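Local structure of putative tetR family transcription regulator (Shewanella loihica, 3PPB) at residues A186-W189 against N190-V194; V169-P172 against E173-Q176; L82-D85 against A86-W90. The protein probably binds DNA through an N-terminal helix-turn-helix motif and regulates transcription, as members of the TetR family generally do. All coordinates share one frame; numbering follows the deposited sequence.

Contact 1: residues A186-W189 against N190-V194; sequences ALFW and NAMAV
Ala186 passes its carbonyl to Asn190 one helical turn on: Asn190 N donates to Ala186 O at 2.9 Å, with an N-H...O angle of 160°. The small methyl of Ala186 suits a face of helix 178-192 on which Tyr148 of the second subunit also packs. Leu187 O receives a weaker bond from Ala191 N (3.3 Å) and a further one from the side-chain amide of Gln160. Phe188, its CG anti to the backbone N (chi1 175°), meets Met192, present as selenomethionine. In one of two deposited conformers Phe188 CE2 lies 3.7 Å from Met192 CE, and the selenium makes an oblique Met-aromatic contact with the ring. Trp189 also reaches this methyl, obliquely: CE3 lies 3.8 Å from Met192 CE. Trp189 NE1 comes within 3.7 Å of Ala193 CB, and the indole packs on helix 82-99. Trp189 O takes a bond from Ala193 N at 2.9 Å and a weak one from Met192 N. Asn190 OD1 sits at the edge of the indole, 3.8 Å from Trp189 CD1. Backbone bonds thus hold this turn, while a flexible, apolar methionine-type chain, bent at chi3 in that conformer, can probably fit between Phe188 and Trp189.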
# COMPACT_ATOMS: atom_id res chain seq x y z
N ALA A 186 10.51 14.81 -5.19
CA ALA A 186 10.40 15.89 -4.21
C ALA A 186 9.58 15.44 -3.00
O ALA A 186 10.02 15.65 -1.86
CB ALA A 186 9.79 17.13 -4.85
N LEU A 187 8.44 14.74 -3.23
CA LEU A 187 7.59 14.23 -2.13
C LEU A 187 8.38 13.22 -1.33
O LEU A 187 8.33 13.26 -0.11
CB LEU A 187 6.28 13.61 -2.64
CG LEU A 187 5.21 14.61 -3.13
CD1 LEU A 187 4.33 13.98 -4.17
CD2 LEU A 187 4.37 15.20 -1.98
N PHE A 188 9.15 12.35 -2.01
CA PHE A 188 9.96 11.31 -1.36
C PHE A 188 11.09 11.92 -0.49
O PHE A 188 11.19 11.59 0.69
CB PHE A 188 10.54 10.38 -2.44
CG PHE A 188 11.50 9.34 -1.92
CD1 PHE A 188 11.03 8.23 -1.21
CD2 PHE A 188 12.86 9.43 -2.18
CE1 PHE A 188 11.92 7.25 -0.76
CE2 PHE A 188 13.75 8.46 -1.71
CZ PHE A 188 13.28 7.37 -1.00
N TRP A 189 11.94 12.78 -1.08
CA TRP A 189 13.06 13.41 -0.40
C TRP A 189 12.61 14.32 0.74
O TRP A 189 13.15 14.22 1.84
CB TRP A 189 13.93 14.21 -1.40
CG TRP A 189 15.17 14.77 -0.75
CD1 TRP A 189 15.39 16.06 -0.37
CD2 TRP A 189 16.34 14.03 -0.35
NE1 TRP A 189 16.63 16.18 0.23
CE2 TRP A 189 17.23 14.94 0.26
CE3 TRP A 189 16.73 12.67 -0.44
CZ2 TRP A 189 18.49 14.55 0.77
CZ3 TRP A 189 17.98 12.29 0.04
CH2 TRP A 189 18.85 13.23 0.63
N ASN A 190 11.62 15.21 0.48
CA ASN A 190 11.16 16.20 1.46
C ASN A 190 10.51 15.57 2.69
O ASN A 190 10.53 16.18 3.76
CB ASN A 190 10.27 17.24 0.83
CG ASN A 190 11.05 18.15 -0.08
OD1 ASN A 190 12.28 18.17 -0.06
ND2 ASN A 190 10.37 18.90 -0.92
N ALA A 191 9.97 14.35 2.57
CA ALA A 191 9.43 13.67 3.76
C ALA A 191 10.54 13.43 4.77
O ALA A 191 10.32 13.62 5.95
CB ALA A 191 8.78 12.33 3.37
N MSE A 192 11.73 13.04 4.28
CA MSE A 192 12.92 12.65 5.06
C MSE A 192 13.87 13.78 5.42
O MSE A 192 14.60 13.65 6.39
CB MSE A 192 13.78 11.67 4.24
CG MSE A 192 13.09 10.39 3.82
SE MSE A 192 14.46 9.17 3.21
CE MSE A 192 14.92 9.99 1.49
N ALA A 193 14.01 14.80 4.53
CA ALA A 193 15.02 15.84 4.70
C ALA A 193 14.81 16.65 5.98
O ALA A 193 13.66 16.85 6.39
CB ALA A 193 15.03 16.76 3.49
N VAL A 194 15.93 17.12 6.59
CA VAL A 194 15.91 17.98 7.79
C VAL A 194 15.23 19.30 7.46
O VAL A 194 15.40 19.83 6.35
CB VAL A 194 17.31 18.28 8.40
CG1 VAL A 194 17.88 17.12 9.20
CG2 VAL A 194 18.30 18.77 7.35

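Contact 2: residues V169-P172 against E173-Q176; sequences VDHP and ERWQ
His171 and Arg174 stack across successive i to i+3 turns that follow helix 150-170, where His171 is the first residue to leave helical backbone angles. Arg174 N donates to His171 O at 3.0 Å and Trp175 N to Pro172 O at 3.2 Å, and Gln176 N then bonds Glu173 O. Proline suits its place: its ring holds phi near -60°, as the turn needs here, and it has no N-H wanting a partner. The guanidinium of Arg174 lies flat on one imidazole face of His171, centres 4.1 Å apart and planes at 22°; Asp170 CB lies over the opposite face. Both imidazole nitrogens have partners: ND1 meets water 1 at 2.8 Å in the ring plane, and NE2 is hydrogen-bonded to Glu151 of the second subunit. The same water donates to Glu173 OE2 at 2.7 Å. That oxygen also forms a salt bridge with Arg174 NE at 3.5 Å, at the guanidinium edge, while Arg174 NH1 is hydrogen-bonded to Tyr167. At Arg174 a leucine would probably leave Glu173 OE2 without its ionic mate and Tyr167 without its bond to NH1, and take the flat cover from His171. Water 2 donates to Pro172 O at 2.7 Å and accepts from Gln176 NE2 at 2.8 Å.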
# COMPACT_ATOMS: atom_id res chain seq x y z
N VAL A 169 1.18 3.93 -12.78
CA VAL A 169 0.54 2.82 -13.49
C VAL A 169 -0.87 3.27 -13.89
O VAL A 169 -1.33 2.94 -14.99
CB VAL A 169 0.55 1.51 -12.66
CG1 VAL A 169 -0.39 0.45 -13.26
CG2 VAL A 169 1.99 0.97 -12.52
N ASP A 170 -1.55 4.06 -13.02
CA ASP A 170 -2.89 4.59 -13.31
C ASP A 170 -2.85 5.66 -14.41
O ASP A 170 -3.82 5.82 -15.14
CB ASP A 170 -3.52 5.22 -12.05
CG ASP A 170 -3.96 4.28 -10.95
OD1 ASP A 170 -3.93 3.04 -11.17
OD2 ASP A 170 -4.33 4.78 -9.85
N HIS A 171 -1.77 6.44 -14.45
CA HIS A 171 -1.59 7.54 -15.42
C HIS A 171 -0.25 7.34 -16.14
O HIS A 171 0.71 8.08 -15.87
CB HIS A 171 -1.64 8.90 -14.67
CG HIS A 171 -2.79 9.04 -13.74
ND1 HIS A 171 -4.08 9.26 -14.22
CD2 HIS A 171 -2.84 8.93 -12.40
CE1 HIS A 171 -4.86 9.28 -13.15
NE2 HIS A 171 -4.15 9.11 -12.02
N PRO A 172 -0.14 6.33 -17.04
CA PRO A 172 1.16 6.04 -17.67
C PRO A 172 1.73 7.19 -18.51
O PRO A 172 2.95 7.31 -18.61
CB PRO A 172 0.89 4.79 -18.53
CG PRO A 172 -0.59 4.74 -18.68
CD PRO A 172 -1.18 5.37 -17.47
N GLU A 173 0.86 8.07 -19.05
CA GLU A 173 1.29 9.24 -19.82
C GLU A 173 2.06 10.25 -18.93
O GLU A 173 2.93 10.96 -19.41
CB GLU A 173 0.09 9.92 -20.53
CG GLU A 173 -0.79 10.82 -19.66
CD GLU A 173 -1.79 10.21 -18.69
OE1 GLU A 173 -1.93 8.96 -18.66
OE2 GLU A 173 -2.46 10.99 -17.98
N ARG A 174 1.77 10.27 -17.62
CA ARG A 174 2.42 11.20 -16.69
C ARG A 174 3.84 10.77 -16.38
O ARG A 174 4.66 11.62 -16.06
CB ARG A 174 1.59 11.38 -15.42
CG ARG A 174 0.25 12.00 -15.76
CD ARG A 174 -0.53 12.42 -14.56
NE ARG A 174 -1.95 12.57 -14.89
CZ ARG A 174 -2.88 13.00 -14.06
NH1 ARG A 174 -2.56 13.36 -12.82
NH2 ARG A 174 -4.14 13.10 -14.46
N TRP A 175 4.16 9.47 -16.52
CA TRP A 175 5.51 8.94 -16.29
C TRP A 175 6.46 9.50 -17.37
O TRP A 175 7.66 9.58 -17.13
CB TRP A 175 5.49 7.39 -16.27
CG TRP A 175 6.86 6.74 -16.27
CD1 TRP A 175 7.41 5.99 -17.27
CD2 TRP A 175 7.86 6.84 -15.23
NE1 TRP A 175 8.69 5.60 -16.92
CE2 TRP A 175 9.00 6.13 -15.68
CE3 TRP A 175 7.93 7.50 -13.99
CZ2 TRP A 175 10.19 6.06 -14.94
CZ3 TRP A 175 9.10 7.40 -13.24
CH2 TRP A 175 10.21 6.68 -13.71
N GLN A 176 5.92 9.91 -18.52
CA GLN A 176 6.68 10.51 -19.63
C GLN A 176 6.91 12.00 -19.41
O GLN A 176 7.62 12.62 -20.21
CB GLN A 176 5.94 10.30 -20.97
CG GLN A 176 5.72 8.84 -21.38
CD GLN A 176 6.99 8.00 -21.42
OE1 GLN A 176 8.04 8.43 -21.92
NE2 GLN A 176 6.92 6.80 -20.86
O HOH W 1 -4.62 9.70 -16.95
O HOH W 2 4.82 5.54 -19.52

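Contact 3: residues L82-D85 against A86-W90; sequences LKQD and AEQLW
The carboxylate of Asp85 and the amide of Gln88 run side by side, pointing the same way, but their planes are 63° apart and they do not stack. The closest atoms are Asp85 OD1 and Gln88 NE2, 3.5 Å apart. Further along, the Trp90 ring stacks on Phe188, meets the Phe185 ring at about 55° and has its NE1 bonded to Ser184 OG. With CG turned back beside the backbone N (chi1 -63°), Asp85 directs its carboxylate toward the start of helix 82-99, where OD2 bonds the hydroxyl of Ser78. An acidic residue fits this first turn, where the helix dipole would probably favour negative charge. The aliphatic CG of Gln84 approaches Gln88 NE2 at 4.0 Å; both glutamines have long polar ends suited to the outer side of the helix.

Behind these groups, four successive backbone bonds fix the spacing. Ala86 N donates to Leu82 O at 2.8 Å and Glu87 N to Lys83 O at 2.9 Å, followed by Gln88 N to Gln84 O at 3.0 Å and Leu89 N to Asp85 O at 2.8 Å. Alanine suits position 86 because its small methyl lets the Trp189 indole lie close against the helix. Leu82 and Leu89 pack on helix 130-141. Repeated i to i+4 bonding, with apolar residues against neighbouring helices and most polar ones outward, buried Asp85 being an exception satisfied by Ser78, is characteristic of an amphipathic alpha-helix in an all-helical domain.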
# COMPACT_ATOMS: atom_id res chain seq x y z
N LEU A 82 24.71 11.90 -1.45
CA LEU A 82 23.58 11.11 -1.01
C LEU A 82 22.27 11.47 -1.74
O LEU A 82 21.55 10.55 -2.13
CB LEU A 82 23.37 11.21 0.51
CG LEU A 82 22.13 10.44 1.02
CD1 LEU A 82 22.38 8.92 1.08
CD2 LEU A 82 21.55 11.05 2.26
N LYS A 83 21.94 12.76 -1.87
CA LYS A 83 20.71 13.17 -2.53
C LYS A 83 20.69 12.70 -3.98
O LYS A 83 19.66 12.22 -4.46
CB LYS A 83 20.52 14.69 -2.43
CG LYS A 83 19.14 15.15 -2.91
CD LYS A 83 19.04 16.64 -2.91
CE LYS A 83 17.63 17.07 -3.23
NZ LYS A 83 17.43 18.49 -2.85
N GLN A 84 21.84 12.79 -4.66
CA GLN A 84 21.98 12.34 -6.05
C GLN A 84 21.76 10.85 -6.14
O GLN A 84 21.07 10.41 -7.05
CB GLN A 84 23.36 12.72 -6.61
CG GLN A 84 23.53 12.42 -8.09
CD GLN A 84 24.96 12.58 -8.55
OE1 GLN A 84 25.93 12.18 -7.88
NE2 GLN A 84 25.13 13.14 -9.72
N ASP A 85 22.35 10.06 -5.21
CA ASP A 85 22.21 8.60 -5.19
C ASP A 85 20.76 8.22 -4.89
O ASP A 85 20.23 7.32 -5.55
CB ASP A 85 23.14 7.95 -4.15
CG ASP A 85 24.64 8.12 -4.37
OD1 ASP A 85 25.04 8.47 -5.50
OD2 ASP A 85 25.40 7.92 -3.41
N ALA A 86 20.13 8.93 -3.91
CA ALA A 86 18.73 8.71 -3.53
C ALA A 86 17.83 8.97 -4.74
O ALA A 86 16.92 8.19 -4.98
CB ALA A 86 18.34 9.63 -2.38
N GLU A 87 18.15 10.01 -5.55
CA GLU A 87 17.43 10.34 -6.78
C GLU A 87 17.56 9.23 -7.82
O GLU A 87 16.55 8.81 -8.39
CB GLU A 87 17.92 11.67 -7.33
CG GLU A 87 17.07 12.21 -8.47
CD GLU A 87 17.59 13.54 -8.94
OE1 GLU A 87 18.81 13.64 -9.22
OE2 GLU A 87 16.80 14.51 -8.95
N GLN A 88 18.80 8.75 -8.07
CA GLN A 88 19.08 7.64 -8.99
C GLN A 88 18.35 6.37 -8.53
O GLN A 88 17.79 5.66 -9.36
CB GLN A 88 20.59 7.33 -9.07
CG GLN A 88 21.49 8.38 -9.69
CD GLN A 88 22.94 7.89 -9.67
OE1 GLN A 88 23.34 6.98 -10.42
NE2 GLN A 88 23.77 8.45 -8.78
N LEU A 89 18.36 6.07 -7.20
CA LEU A 89 17.70 4.87 -6.67
C LEU A 89 16.19 4.96 -6.85
O LEU A 89 15.57 3.97 -7.22
CB LEU A 89 18.04 4.63 -5.20
CG LEU A 89 19.41 4.00 -4.91
CD1 LEU A 89 19.83 4.28 -3.52
CD2 LEU A 89 19.42 2.48 -5.18
N TRP A 90 15.62 6.14 -6.56
CA TRP A 90 14.19 6.39 -6.69
C TRP A 90 13.73 6.22 -8.15
O TRP A 90 12.77 5.49 -8.40
CB TRP A 90 13.88 7.79 -6.18
CG TRP A 90 12.46 8.22 -6.37
CD1 TRP A 90 11.98 9.07 -7.32
CD2 TRP A 90 11.32 7.77 -5.61
NE1 TRP A 90 10.63 9.24 -7.15
CE2 TRP A 90 10.20 8.45 -6.12
CE3 TRP A 90 11.15 6.86 -4.55
CZ2 TRP A 90 8.92 8.26 -5.59
CZ3 TRP A 90 9.89 6.69 -4.02
CH2 TRP A 90 8.79 7.39 -4.53

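In the fold
Contact 1 is buried, whereas contacts 2 and 3 lie at the surface. Contacts 1 and 3 touch directly, joining helix 178-192 to helix 82-99 through Phe188 against Trp90 and through Trp189 over Leu82, Lys83 and Ala86. Contact 2 touches neither; its centre is about 22 Å from that of contact 1, and it spans the end of helix 150-170 and the loop leading to helix 178-192. Contacts 1 and 2 both meet the second subunit, while no other protein chain of the assembly touches contact 3. Their chemistry follows: aromatic and selenomethionine packing in the interior, charges and waters at the turns, and in contact 3 a helix with one apolar side packed and its polar side chains mostly outward.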